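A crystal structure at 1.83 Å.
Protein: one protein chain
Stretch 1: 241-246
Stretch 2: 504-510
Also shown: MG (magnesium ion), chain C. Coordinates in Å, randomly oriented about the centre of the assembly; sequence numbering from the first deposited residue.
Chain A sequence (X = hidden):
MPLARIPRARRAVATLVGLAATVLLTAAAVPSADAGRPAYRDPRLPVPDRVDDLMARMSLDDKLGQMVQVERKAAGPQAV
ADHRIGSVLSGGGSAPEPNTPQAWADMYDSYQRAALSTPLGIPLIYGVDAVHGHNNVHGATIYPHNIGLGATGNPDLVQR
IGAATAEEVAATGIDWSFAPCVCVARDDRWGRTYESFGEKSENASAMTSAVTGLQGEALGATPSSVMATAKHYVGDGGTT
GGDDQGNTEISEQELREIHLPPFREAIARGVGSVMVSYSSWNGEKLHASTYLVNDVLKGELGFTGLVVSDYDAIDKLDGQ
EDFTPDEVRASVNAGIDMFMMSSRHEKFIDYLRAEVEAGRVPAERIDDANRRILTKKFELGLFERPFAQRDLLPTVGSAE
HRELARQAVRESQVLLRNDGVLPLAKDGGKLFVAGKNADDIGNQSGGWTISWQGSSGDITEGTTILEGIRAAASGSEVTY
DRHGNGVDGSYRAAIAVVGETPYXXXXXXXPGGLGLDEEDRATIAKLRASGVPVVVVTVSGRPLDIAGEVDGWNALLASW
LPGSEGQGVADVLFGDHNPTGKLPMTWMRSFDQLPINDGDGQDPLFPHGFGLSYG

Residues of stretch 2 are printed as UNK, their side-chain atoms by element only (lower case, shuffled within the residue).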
# COMPACT_ATOMS: atom_id res chain seq x y z
N GLY A 241 3.08 -19.96 -7.12
CA GLY A 241 4.35 -19.75 -6.44
C GLY A 241 4.50 -18.41 -5.76
O GLY A 241 5.61 -18.07 -5.33
N GLY A 242 3.43 -17.63 -5.65
CA GLY A 242 3.57 -16.27 -5.15
C GLY A 242 4.50 -15.42 -5.98
O GLY A 242 5.12 -14.49 -5.45
N ASP A 243 4.63 -15.72 -7.27
CA ASP A 243 5.50 -14.94 -8.14
C ASP A 243 4.82 -13.62 -8.50
O ASP A 243 3.69 -13.62 -9.02
CB ASP A 243 5.82 -15.73 -9.41
CG ASP A 243 6.93 -15.10 -10.23
OD1 ASP A 243 7.74 -14.35 -9.66
OD2 ASP A 243 6.98 -15.35 -11.46
N ASP A 244 5.49 -12.50 -8.23
CA ASP A 244 4.95 -11.19 -8.56
C ASP A 244 4.79 -11.04 -10.07
O ASP A 244 5.66 -11.45 -10.84
CB ASP A 244 5.87 -10.09 -8.02
CG ASP A 244 5.21 -8.73 -8.06
OD1 ASP A 244 4.02 -8.68 -7.69
OD2 ASP A 244 5.86 -7.74 -8.46
N GLN A 245 3.66 -10.45 -10.48
CA GLN A 245 3.27 -10.29 -11.89
C GLN A 245 3.04 -11.64 -12.57
O GLN A 245 3.01 -11.72 -13.80
CB GLN A 245 4.31 -9.46 -12.66
CG GLN A 245 4.73 -8.18 -11.92
CD GLN A 245 5.61 -7.25 -12.76
OE1 GLN A 245 5.95 -7.55 -13.91
NE2 GLN A 245 6.00 -6.13 -12.15
N GLY A 246 2.88 -12.69 -11.77
CA GLY A 246 2.76 -14.05 -12.27
C GLY A 246 1.40 -14.38 -12.83
O GLY A 246 0.63 -13.51 -13.25
N UNK A 504 10.01 -4.29 -2.02
CA UNK A 504 8.70 -4.05 -2.60
C UNK A 504 8.59 -4.81 -3.91
O UNK A 504 9.56 -4.95 -4.65
c UNK A 504 8.43 -2.55 -2.86
N UNK A 505 7.38 -5.28 -4.20
CA UNK A 505 7.00 -5.95 -5.47
C UNK A 505 7.94 -7.13 -5.70
O UNK A 505 8.30 -7.83 -4.74
o UNK A 505 5.81 -3.29 -8.62
c UNK A 505 6.96 -4.93 -6.60
c UNK A 505 6.18 -3.66 -6.28
c UNK A 505 6.00 -2.76 -7.50
o UNK A 505 6.05 -1.53 -7.34
N UNK A 506 8.35 -7.37 -6.95
CA UNK A 506 9.05 -8.59 -7.31
C UNK A 506 10.39 -8.73 -6.60
O UNK A 506 10.88 -9.86 -6.42
c UNK A 506 11.83 -6.16 -10.07
c UNK A 506 9.66 -5.16 -10.28
c UNK A 506 9.87 -7.39 -9.40
c UNK A 506 9.09 -6.32 -9.77
c UNK A 506 11.25 -7.31 -9.56
c UNK A 506 9.25 -8.64 -8.84
c UNK A 506 11.04 -5.09 -10.44
N UNK A 507 11.02 -7.62 -6.19
CA UNK A 507 12.28 -7.72 -5.46
C UNK A 507 12.11 -8.48 -4.14
O UNK A 507 13.10 -8.97 -3.59
c UNK A 507 14.46 -6.01 -7.11
o UNK A 507 14.90 -5.35 -8.08
o UNK A 507 15.03 -7.04 -6.69
c UNK A 507 13.18 -5.55 -6.44
c UNK A 507 12.87 -6.33 -5.18
N UNK A 508 10.89 -8.60 -3.64
CA UNK A 508 10.63 -9.31 -2.42
C UNK A 508 10.15 -10.74 -2.58
O UNK A 508 9.86 -11.39 -1.57
N UNK A 509 10.03 -11.24 -3.80
CA UNK A 509 9.69 -12.65 -3.97
C UNK A 509 10.79 -13.51 -3.37
O UNK A 509 11.99 -13.22 -3.50
c UNK A 509 8.28 -12.33 -6.06
c UNK A 509 9.50 -12.99 -5.45
o UNK A 509 8.13 -12.43 -7.30
o UNK A 509 7.47 -11.74 -5.32
N UNK A 510 10.39 -14.59 -2.70
CA UNK A 510 11.34 -15.47 -2.01
C UNK A 510 11.08 -16.92 -2.41
O UNK A 510 10.65 -17.74 -1.58
n UNK A 510 14.07 -10.16 0.04
c UNK A 510 13.70 -11.31 -0.51
n UNK A 510 13.59 -12.40 0.25
c UNK A 510 11.68 -13.94 -0.00
c UNK A 510 13.18 -13.72 -0.23
c UNK A 510 11.23 -15.30 -0.50
n UNK A 510 13.43 -11.37 -1.82
MG MG C . 9.24 -13.09 -8.98
O HOH W 1 4.80 -5.56 -9.61
O HOH W 2 8.28 -11.56 -10.03
O HOH W 3 10.77 -11.87 -8.38
O HOH W 4 10.31 -14.68 -8.16
O HOH W 5 10.51 -13.41 -10.67

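Position 504 has one side-chain atom, a carbon. Its CB stays 8.1 Å from its nearest neighbour on stretch 1, Asp 244 OD2, and touches nothing there. A lone CB means Ala 504.

Position 505 has five side-chain atoms: three carbons in a chain, the third carrying two oxygens. The CB of position 505 lies 3.5 Å from Asp 244 OD2. A carboxylate on a two-carbon arm makes this Glu 505. Glu 505 OE1 is 4.5 Å from Asp 244 OD2, two like charges close together. Water 1 sits between them and donates to both, at 2.7 Å from Asp 244 OD2 and 2.7 Å from Glu 505 OE1. Water 1 also accepts from Gln 245 NE2 at 2.9 Å.

Position 506 has seven side-chain carbons, one leading into a ring of six. Asp 244 OD2 lies at the ring edge, near its plane. The backbone N of position 506 is 2.9 Å from Asp 244 OD2, but the angle is too poor for a hydrogen bond. There is no oxygen on the ring, so this is Phe 506. Gln 245 NE2 approaches CD1 of Phe 506 to 3.9 Å.

Position 507 again has three carbons, the third carrying two oxygens. CA-to-CB points away from stretch 1 and the side chain makes no contact with it. This is Glu 507.

Position 508 has no side-chain atoms, so it is Gly 508. It closes the 3-10 segment that begins at Phe 506. Gly 508 N bonds to the O of Glu 505 at 2.9 Å.

Position 509 has two carbons, the second carrying two oxygens. CA-to-CB points toward stretch 1, and one oxygen lies 2.1 Å from the magnesium and 2.8 Å from Asp 244 N. This is Asp 509, and that oxygen is OD2. Asp 509 OD2 accepts a hydrogen bond from Asp 244 N, with a nearly straight angle of 167°.

Position 510 has three carbons, a nitrogen, then a carbon with two more nitrogens. CA-to-CB points away from stretch 1, and the side chain does not touch it. The guanidinium marks Arg 510. Arg 510 NH1 bonds to the O of Glu 507 at 3.0 Å and to the O of Asp 509 at 2.9 Å.

The contact is small, 237 Å² over both sides. Asp 244 is the most covered residue. Asp 243 OD1 and Asp 509 OD2 are only 3.1 Å apart, and the magnesium binds both, each at 2.1 Å. Four waters complete its six ligands. Water 2 donates to Asp 244 O and water 3 to Phe 506 O, so the metal's shell reaches both backbones. The Asp 244 N bond is the one direct hydrogen bond across.

Stretch 2 504-510: AEFEGDR
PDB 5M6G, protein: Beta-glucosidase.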